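Long-range contacts in beta-ketoacyl-[acyl-carrier-protein] synthase FabY (PDB 4CW4), which catalyses the condensation of acetyl-CoA with malonyl-ACP to give beta-acetoacetyl-ACP, the primer of bacterial fatty acid synthesis: residues A[501-506]-A[521-526]; A[435-440]-A[488-493]; A[355-360]-A[507-512]. All coordinates share one frame; numbering follows the deposited sequence.

Interaction 1 (A[501-506]-A[521-526]); sequences GIKTID and NRDMRQ
Lys503 reaches along the other segment to Asp523. Its CG lies anti to the carbonyl carbon (chi1 -64°), so CB and CG pass over the backbone carbonyl of Asn521. CG comes to 3.5 Å from Asn521 O. The chain stays extended through CD and bends at chi4 (137°), which turns the amine onto the carboxylate. CE sits 3.0 Å from Asp523 OD1. At the tip NZ makes a salt bridge to Asp523 OD2 at 2.9 Å, on the syn lone pair, with a second, weak bond to OD1. NZ also pairs with Glu36, and Asp523 OD2 also accepts from Ser37. Asp523 OD1 turns its anti lone pair to the backbone: Gly501 N donates to it at 2.8 Å, nearly straight at 171°. The carboxylate is thus gripped from several sides, which would favour its charged form. Gly501 is pressed against Arg522, where a CB would clash. At the other end of the contact the Asn521 amide points an N-H at a carbonyl: ND2 donates, within the amide plane, to a lone pair of Ile505 O at 3.1 Å. A water joins ND2 to Asp506 O. Residues 502 to 505 form a type I beta turn, and Asn521 CB packs against its ends, 3.1 Å from Ile502 O. Two loops, before and after strand 517-519, are thus joined in the partly buried outer part of the thiolase-like ketosynthase fold.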
loop_
_atom_site.group_PDB
_atom_site.type_symbol
_atom_site.label_atom_id
_atom_site.label_comp_id
_atom_site.label_asym_id
_atom_site.label_seq_id
_atom_site.Cartn_x
_atom_site.Cartn_y
_atom_site.Cartn_z
ATOM N N GLY A 501 6.003 -32.248 -2.077
ATOM C CA GLY A 501 5.511 -32.508 -3.417
ATOM C C GLY A 501 4.319 -31.630 -3.766
ATOM O O GLY A 501 3.721 -30.997 -2.908
ATOM N N ILE A 502 3.968 -31.615 -5.044
ATOM C CA ILE A 502 2.724 -30.983 -5.505
ATOM C C ILE A 502 1.699 -32.118 -5.551
ATOM O O ILE A 502 1.488 -32.760 -6.586
ATOM C CB ILE A 502 2.882 -30.298 -6.873
ATOM C CG1 ILE A 502 4.114 -29.375 -6.864
ATOM C CG2 ILE A 502 1.599 -29.534 -7.202
ATOM C CD1 ILE A 502 4.360 -28.648 -8.170
ATOM N N LYS A 503 1.084 -32.402 -4.409
ATOM C CA LYS A 503 0.332 -33.656 -4.267
ATOM C C LYS A 503 -1.020 -33.630 -4.945
ATOM O O LYS A 503 -1.641 -34.673 -5.131
ATOM C CB LYS A 503 0.183 -34.022 -2.790
ATOM C CG LYS A 503 1.503 -34.303 -2.149
ATOM C CD LYS A 503 1.373 -34.684 -0.688
ATOM C CE LYS A 503 2.741 -34.833 -0.123
ATOM N NZ LYS A 503 2.831 -34.225 1.206
ATOM N N THR A 504 -1.477 -32.439 -5.316
ATOM C CA THR A 504 -2.772 -32.284 -5.945
ATOM C C THR A 504 -2.788 -32.630 -7.432
ATOM O O THR A 504 -3.863 -32.765 -8.015
ATOM C CB THR A 504 -3.244 -30.851 -5.806
ATOM O OG1 THR A 504 -2.221 -29.990 -6.324
ATOM C CG2 THR A 504 -3.516 -30.498 -4.354
ATOM N N ILE A 505 -1.615 -32.771 -8.053
ATOM C CA ILE A 505 -1.545 -33.082 -9.487
ATOM C C ILE A 505 -1.198 -34.541 -9.717
ATOM O O ILE A 505 -0.545 -35.182 -8.886
ATOM C CB ILE A 505 -0.573 -32.136 -10.265
ATOM C CG1 ILE A 505 0.890 -32.438 -9.951
ATOM C CG2 ILE A 505 -0.922 -30.675 -9.955
ATOM C CD1 ILE A 505 1.859 -31.640 -10.817
ATOM N N ASP A 506 -1.625 -35.071 -10.858
ATOM C CA ASP A 506 -1.323 -36.459 -11.187
ATOM C C ASP A 506 -0.108 -36.596 -12.031
ATOM O O ASP A 506 0.524 -37.653 -12.064
ATOM C CB ASP A 506 -2.506 -37.085 -11.890
ATOM C CG ASP A 506 -3.616 -37.359 -10.938
ATOM O OD1 ASP A 506 -3.304 -37.955 -9.896
ATOM O OD2 ASP A 506 -4.757 -36.933 -11.191
ATOM N N ASN A 521 5.156 -34.813 -7.726
ATOM C CA ASN A 521 3.897 -34.835 -6.986
ATOM C C ASN A 521 4.014 -35.584 -5.667
ATOM O O ASN A 521 3.014 -35.771 -4.965
ATOM C CB ASN A 521 2.721 -35.344 -7.843
ATOM C CG ASN A 521 2.783 -36.819 -8.145
ATOM O OD1 ASN A 521 3.781 -37.493 -7.910
ATOM N ND2 ASN A 521 1.690 -37.328 -8.699
ATOM N N ARG A 522 5.250 -35.962 -5.332
ATOM C CA ARG A 522 5.594 -36.654 -4.085
ATOM C C ARG A 522 6.603 -35.837 -3.299
ATOM O O ARG A 522 7.421 -35.129 -3.887
ATOM C CB ARG A 522 6.235 -38.048 -4.349
ATOM C CG ARG A 522 5.557 -38.896 -5.413
ATOM C CD ARG A 522 4.324 -39.596 -4.879
ATOM N NE ARG A 522 3.826 -40.610 -5.815
ATOM C CZ ARG A 522 2.542 -40.803 -6.130
ATOM N NH1 ARG A 522 1.582 -40.061 -5.586
ATOM N NH2 ARG A 522 2.216 -41.754 -6.998
ATOM N N ASP A 523 6.544 -35.944 -1.971
ATOM C CA ASP A 523 7.593 -35.374 -1.116
ATOM C C ASP A 523 8.923 -36.048 -1.442
ATOM O O ASP A 523 8.977 -37.266 -1.660
ATOM C CB ASP A 523 7.280 -35.563 0.377
ATOM C CG ASP A 523 6.013 -34.848 0.810
ATOM O OD1 ASP A 523 5.585 -33.900 0.115
ATOM O OD2 ASP A 523 5.453 -35.214 1.865
ATOM N N MET A 524 9.994 -35.258 -1.453
ATOM C CA MET A 524 11.336 -35.760 -1.793
ATOM C C MET A 524 12.345 -35.424 -0.707
ATOM O O MET A 524 12.341 -34.322 -0.173
ATOM C CB MET A 524 11.807 -35.136 -3.111
ATOM C CG MET A 524 10.979 -35.539 -4.312
ATOM S SD MET A 524 11.263 -37.262 -4.746
ATOM C CE MET A 524 9.933 -37.569 -5.890
ATOM N N ARG A 525 13.242 -36.362 -0.428
ATOM C CA ARG A 525 14.363 -36.121 0.487
ATOM C C ARG A 525 15.683 -36.255 -0.259
ATOM O O ARG A 525 16.092 -37.354 -0.627
ATOM C CB ARG A 525 14.354 -37.104 1.664
ATOM C CG ARG A 525 13.064 -37.143 2.471
ATOM C CD ARG A 525 13.220 -38.000 3.738
ATOM N NE ARG A 525 14.165 -37.389 4.672
ATOM C CZ ARG A 525 13.853 -36.838 5.847
ATOM N NH1 ARG A 525 12.610 -36.850 6.315
ATOM N NH2 ARG A 525 14.811 -36.296 6.579
ATOM N N GLN A 526 16.351 -35.124 -0.427
ATOM C CA GLN A 526 17.615 -35.003 -1.139
ATOM C C GLN A 526 18.754 -35.597 -0.313
ATOM O O GLN A 526 18.821 -35.347 0.891
ATOM C CB GLN A 526 17.904 -33.507 -1.344
ATOM C CG GLN A 526 16.982 -32.761 -2.314
ATOM C CD GLN A 526 15.497 -32.735 -1.932
ATOM O OE1 GLN A 526 15.115 -32.728 -0.757
ATOM N NE2 GLN A 526 14.654 -32.685 -2.950
HETATM O O HOH W 1 0.781 -39.807 -10.674
#

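Interaction 2 (A[435-440]-A[488-493]); sequences FVHAHG and ISALGT
His437 has an unusual chi1 of -108°, away from the staggered positions, and this swings its imidazole toward helix 488-493. On the helix, Ser489 OG stands anti to its backbone N, and Thr493 holds OG1 beside its own N with CG2 anti to it. Phe435 takes the crowded first torsion, with CG between N and the carbonyl carbon (chi1 68°). The two rings leave the same side of the strand and meet successive parts of the helix.

The imidazole lies against Ser489 and Ala490. Ser489 OG is at the ring edge, 3.5 Å from His437 CE1, and Ala490 CB rests 3.8 Å from His437 CD2. No direct hydrogen bond joins the segments. A water in the plane of the imidazole links them instead. It is 2.8 Å from His437 NE2 and 2.8 Å from Ser489 OG, and it donates to Thr493 OG1 at 2.7 Å. One water serves three buried polar groups. Thr493 OG1 is also bonded to Ile498 O. Phe435 and Thr493 meet tip to tip, with CZ 3.7 Å from Thr493 CG2. Phe435 CZ also packs on Ala490 CB.

The axes of strand segment 435-437 and helix segment 488-493 come within 9.8 Å and run roughly antiparallel, at 151°. This helix-on-sheet packing belongs to the C-terminal ketosynthase domain, and the strand runs on to His439, a predicted active-site residue. The strand lies between the parallel strands 466-469 and 532-539. Cys533 of the latter touches Phe435, His437 and Ala490, while Val436 faces helix 444-461 across the sheet.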
loop_
_atom_site.group_PDB
_atom_site.type_symbol
_atom_site.label_atom_id
_atom_site.label_comp_id
_atom_site.label_asym_id
_atom_site.label_seq_id
_atom_site.Cartn_x
_atom_site.Cartn_y
_atom_site.Cartn_z
ATOM N N PHE A 435 16.955 -25.004 -4.391
ATOM C CA PHE A 435 15.612 -25.326 -4.859
ATOM C C PHE A 435 14.817 -24.041 -5.050
ATOM O O PHE A 435 15.209 -22.966 -4.575
ATOM C CB PHE A 435 14.906 -26.338 -3.934
ATOM C CG PHE A 435 14.539 -25.823 -2.550
ATOM C CD1 PHE A 435 15.510 -25.538 -1.595
ATOM C CD2 PHE A 435 13.200 -25.700 -2.185
ATOM C CE1 PHE A 435 15.147 -25.104 -0.313
ATOM C CE2 PHE A 435 12.842 -25.260 -0.918
ATOM C CZ PHE A 435 13.820 -24.969 0.016
ATOM N N VAL A 436 13.711 -24.167 -5.771
ATOM C CA VAL A 436 12.860 -23.033 -6.084
ATOM C C VAL A 436 11.492 -23.229 -5.451
ATOM O O VAL A 436 10.838 -24.259 -5.622
ATOM C CB VAL A 436 12.666 -22.877 -7.611
ATOM C CG1 VAL A 436 11.724 -21.697 -7.928
ATOM C CG2 VAL A 436 13.998 -22.717 -8.331
ATOM N N HIS A 437 11.074 -22.234 -4.688
ATOM C CA HIS A 437 9.682 -22.091 -4.289
ATOM C C HIS A 437 8.999 -21.324 -5.402
ATOM O O HIS A 437 9.049 -20.086 -5.464
ATOM C CB HIS A 437 9.557 -21.388 -2.933
ATOM C CG HIS A 437 9.146 -22.324 -1.845
ATOM N ND1 HIS A 437 7.833 -22.683 -1.658
ATOM C CD2 HIS A 437 9.873 -23.038 -0.946
ATOM C CE1 HIS A 437 7.762 -23.572 -0.683
ATOM N NE2 HIS A 437 8.987 -23.800 -0.231
ATOM N N ALA A 438 8.379 -22.080 -6.302
ATOM C CA ALA A 438 7.751 -21.503 -7.463
ATOM C C ALA A 438 6.537 -20.710 -7.061
ATOM O O ALA A 438 5.850 -21.039 -6.105
ATOM C CB ALA A 438 7.335 -22.576 -8.434
ATOM N N HIS A 439 6.274 -19.680 -7.837
ATOM C CA HIS A 439 5.059 -18.906 -7.686
ATOM C C HIS A 439 3.874 -19.865 -7.770
ATOM O O HIS A 439 3.008 -19.856 -6.909
ATOM C CB HIS A 439 4.975 -17.836 -8.761
ATOM C CG HIS A 439 3.741 -17.006 -8.671
ATOM N ND1 HIS A 439 3.454 -16.229 -7.569
ATOM C CD2 HIS A 439 2.711 -16.839 -9.535
ATOM C CE1 HIS A 439 2.306 -15.601 -7.767
ATOM N NE2 HIS A 439 1.825 -15.971 -8.943
ATOM N N GLY A 440 3.858 -20.697 -8.808
ATOM C CA GLY A 440 2.976 -21.860 -8.871
ATOM C C GLY A 440 1.543 -21.557 -8.491
ATOM O O GLY A 440 1.018 -22.145 -7.553
ATOM N N ILE A 488 8.247 -19.298 4.589
ATOM C CA ILE A 488 8.166 -20.059 5.818
ATOM C C ILE A 488 8.214 -21.556 5.528
ATOM O O ILE A 488 8.870 -22.307 6.257
ATOM C CB ILE A 488 6.962 -19.611 6.646
ATOM C CG1 ILE A 488 7.312 -18.282 7.330
ATOM C CG2 ILE A 488 6.578 -20.666 7.675
ATOM C CD1 ILE A 488 6.189 -17.662 8.051
ATOM N N SER A 489 7.563 -21.991 4.458
ATOM C CA SER A 489 7.688 -23.385 4.055
ATOM C C SER A 489 9.144 -23.747 3.758
ATOM O O SER A 489 9.620 -24.814 4.163
ATOM C CB SER A 489 6.820 -23.691 2.848
ATOM O OG SER A 489 7.043 -25.028 2.458
ATOM N N ALA A 490 9.856 -22.841 3.088
ATOM C CA ALA A 490 11.260 -23.081 2.771
ATOM C C ALA A 490 12.063 -23.389 4.032
ATOM O O ALA A 490 12.963 -24.238 4.029
ATOM C CB ALA A 490 11.866 -21.891 2.046
ATOM N N LEU A 491 11.745 -22.701 5.119
ATOM C CA LEU A 491 12.494 -22.877 6.348
ATOM C C LEU A 491 12.300 -24.280 6.889
ATOM O O LEU A 491 13.184 -24.839 7.525
ATOM C CB LEU A 491 12.054 -21.857 7.391
ATOM C CG LEU A 491 12.188 -20.380 6.980
ATOM C CD1 LEU A 491 11.867 -19.481 8.164
ATOM C CD2 LEU A 491 13.594 -20.094 6.414
ATOM N N GLY A 492 11.122 -24.831 6.636
ATOM C CA GLY A 492 10.817 -26.191 7.022
ATOM C C GLY A 492 11.640 -27.201 6.246
ATOM O O GLY A 492 12.087 -28.213 6.798
ATOM N N THR A 493 11.827 -26.960 4.949
ATOM C CA THR A 493 12.726 -27.819 4.165
ATOM C C THR A 493 14.142 -27.817 4.750
ATOM O O THR A 493 14.776 -28.865 4.842
ATOM C CB THR A 493 12.714 -27.428 2.680
ATOM O OG1 THR A 493 11.425 -27.734 2.149
ATOM C CG2 THR A 493 13.808 -28.163 1.866
HETATM O O HOH W 2 9.387 -26.078 1.337
#

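Interaction 3 (A[355-360]-A[507-512]); sequences FGENCG and KVADDV
Lys507 opens the segment with a backbone contact. Its O accepts from a water at 2.6 Å, and that water takes a weak bond from Glu357 N. The same carbonyl lies beside Gly356 CA. The lysine side chain runs along its own segment, and its NZ forms a long salt bridge with Asp510 OD2.

Val508 borders the carbonyl of Phe355. Its CA makes a CA-H...O contact with Phe355 O at 3.4 Å, and CG1, anti to the backbone N, touches the same oxygen.

Ala509 gives the one direct hydrogen bond between the segments. Its N donates to a lone pair of Phe355 O at 2.9 Å, in the carbonyl plane and at 162° at the hydrogen. Its CB points toward the other segment and meets the carbonyl carbon of Gly356. Glu357 OE2 also rests 3.7 Å from Ala509 CB. That carboxylate is brought there by a bend at chi2 (-63°).

Asp510 begins the inner part of a type I beta turn from Ala509 to Val512. Its OD2 lies 4.2 Å from Glu357 OE2. A water sits between the two acids and donates to both, at 2.5 Å to the Glu357 OE2 oxygen.

Asp511 instead makes a salt bridge with Arg447 of helix 444-461.

Val512 N donates to Ala509 O, closing the turn. Its CG2 touches Phe355 O, and CG1 reaches Phe355 CD1 at 4.2 Å.

The contact joins two loops of the thiolase-like ketosynthase fold, close to His439, a predicted active-site residue. Its chemistry is divided. A backbone bond and apolar packing hold the buried side. On the solvent-facing side two like charges are bridged by water, with Lys507 close by. Their repulsion is probably eased by both, and the acids may have somewhat raised proton affinities.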
loop_
_atom_site.group_PDB
_atom_site.type_symbol
_atom_site.label_atom_id
_atom_site.label_comp_id
_atom_site.label_asym_id
_atom_site.label_seq_id
_atom_site.Cartn_x
_atom_site.Cartn_y
_atom_site.Cartn_z
ATOM N N PHE A 355 1.372 -26.356 -11.942
ATOM C CA PHE A 355 2.108 -27.112 -12.959
ATOM C C PHE A 355 1.395 -28.347 -13.502
ATOM O O PHE A 355 1.949 -29.029 -14.349
ATOM C CB PHE A 355 3.530 -27.429 -12.484
ATOM C CG PHE A 355 4.321 -26.183 -12.198
ATOM C CD1 PHE A 355 4.735 -25.353 -13.226
ATOM C CD2 PHE A 355 4.582 -25.812 -10.903
ATOM C CE1 PHE A 355 5.393 -24.173 -12.954
ATOM C CE2 PHE A 355 5.261 -24.647 -10.621
ATOM C CZ PHE A 355 5.680 -23.827 -11.649
ATOM N N GLY A 356 0.158 -28.592 -13.056
ATOM C CA GLY A 356 -0.661 -29.644 -13.613
ATOM C C GLY A 356 -1.712 -29.097 -14.545
ATOM O O GLY A 356 -1.752 -27.902 -14.786
ATOM N N GLU A 357 -2.545 -29.976 -15.091
ATOM C CA GLU A 357 -3.805 -29.517 -15.671
ATOM C C GLU A 357 -4.487 -28.645 -14.609
ATOM O O GLU A 357 -4.635 -29.052 -13.455
ATOM C CB GLU A 357 -4.696 -30.684 -16.087
ATOM C CG GLU A 357 -4.073 -31.596 -17.135
ATOM C CD GLU A 357 -3.814 -30.890 -18.449
ATOM O OE1 GLU A 357 -4.640 -30.040 -18.842
ATOM O OE2 GLU A 357 -2.771 -31.179 -19.084
ATOM N N ASN A 358 -4.864 -27.429 -14.981
ATOM C CA ASN A 358 -5.366 -26.479 -13.998
ATOM C C ASN A 358 -6.213 -25.399 -14.652
ATOM O O ASN A 358 -6.361 -25.381 -15.886
ATOM C CB ASN A 358 -4.226 -25.912 -13.111
ATOM C CG ASN A 358 -3.158 -25.167 -13.890
ATOM O OD1 ASN A 358 -3.415 -24.616 -14.963
ATOM N ND2 ASN A 358 -1.951 -25.084 -13.313
ATOM N N CYS A 359 -6.819 -24.539 -13.832
ATOM C CA CYS A 359 -7.827 -23.619 -14.356
ATOM C C CYS A 359 -8.052 -22.378 -13.497
ATOM O O CYS A 359 -9.150 -21.816 -13.483
ATOM C CB CYS A 359 -9.141 -24.370 -14.547
ATOM S SG CYS A 359 -9.812 -25.133 -13.036
ATOM N N GLY A 360 -6.994 -21.899 -12.846
ATOM C CA GLY A 360 -7.064 -20.653 -12.096
ATOM C C GLY A 360 -6.646 -20.841 -10.652
ATOM O O GLY A 360 -6.628 -21.965 -10.129
ATOM N N LYS A 507 0.177 -35.523 -12.740
ATOM C CA LYS A 507 1.382 -35.377 -13.505
ATOM C C LYS A 507 1.444 -33.937 -13.972
ATOM O O LYS A 507 0.459 -33.186 -13.945
ATOM C CB LYS A 507 1.428 -36.324 -14.688
ATOM C CG LYS A 507 0.719 -35.867 -15.936
ATOM C CD LYS A 507 1.348 -36.517 -17.163
ATOM C CE LYS A 507 0.954 -35.760 -18.416
ATOM N NZ LYS A 507 -0.500 -35.484 -18.401
ATOM N N VAL A 508 2.626 -33.564 -14.411
ATOM C CA VAL A 508 2.881 -32.217 -14.877
ATOM C C VAL A 508 2.220 -32.045 -16.244
ATOM O O VAL A 508 2.269 -32.954 -17.081
ATOM C CB VAL A 508 4.406 -31.994 -14.910
ATOM C CG1 VAL A 508 4.749 -30.696 -15.585
ATOM C CG2 VAL A 508 4.965 -32.043 -13.483
ATOM N N ALA A 509 1.551 -30.915 -16.463
ATOM C CA ALA A 509 0.901 -30.686 -17.751
ATOM C C ALA A 509 1.885 -30.788 -18.914
ATOM O O ALA A 509 3.061 -30.425 -18.790
ATOM C CB ALA A 509 0.177 -29.333 -17.782
ATOM N N ASP A 510 1.376 -31.251 -20.055
ATOM C CA ASP A 510 2.210 -31.482 -21.224
ATOM C C ASP A 510 2.925 -30.238 -21.737
ATOM O O ASP A 510 3.947 -30.359 -22.387
ATOM C CB ASP A 510 1.372 -32.070 -22.361
ATOM C CG ASP A 510 0.786 -33.416 -22.013
ATOM O OD1 ASP A 510 1.526 -34.410 -22.132
ATOM O OD2 ASP A 510 -0.402 -33.469 -21.612
ATOM N N ASP A 511 2.403 -29.047 -21.452
ATOM C CA ASP A 511 3.004 -27.823 -21.987
ATOM C C ASP A 511 4.011 -27.174 -21.042
ATOM O O ASP A 511 4.559 -26.123 -21.345
ATOM C CB ASP A 511 1.939 -26.817 -22.452
ATOM C CG ASP A 511 0.979 -26.389 -21.347
ATOM O OD1 ASP A 511 1.238 -26.697 -20.160
ATOM O OD2 ASP A 511 -0.034 -25.709 -21.690
ATOM N N VAL A 512 4.260 -27.790 -19.887
ATOM C CA VAL A 512 5.220 -27.241 -18.948
ATOM C C VAL A 512 6.646 -27.532 -19.434
ATOM O O VAL A 512 6.941 -28.628 -19.907
ATOM C CB VAL A 512 4.988 -27.825 -17.559
ATOM C CG1 VAL A 512 6.139 -27.490 -16.615
ATOM C CG2 VAL A 512 3.650 -27.312 -16.993
HETATM O O HOH W 3 -1.784 -31.185 -21.411
HETATM O O HOH W 4 -2.142 -33.111 -13.941
#

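All three contacts lie in the ketosynthase range. Segment 355-360 comes first, before strand 366-374. Strand 434-437 and helix 482-496 of interaction 2 follow. The next loop supplies 501-506 to interaction 1 and, directly after, 507-512 to interaction 3. Segment 521-526, after strand 517-519, completes interaction 1. The centres of interactions 1 and 2 lie about 13 Å apart. Those of interactions 1 and 3 lie about 14 Å apart. Those of interactions 2 and 3 lie about 19 Å apart. Phe355 of interaction 3 packs on Ile502 of interaction 1 and on Ala438 and Gly440 of interaction 2; Ile505 also meets Gly356. These partly buried loops thus lie next to the segment carrying His439, a predicted active-site residue.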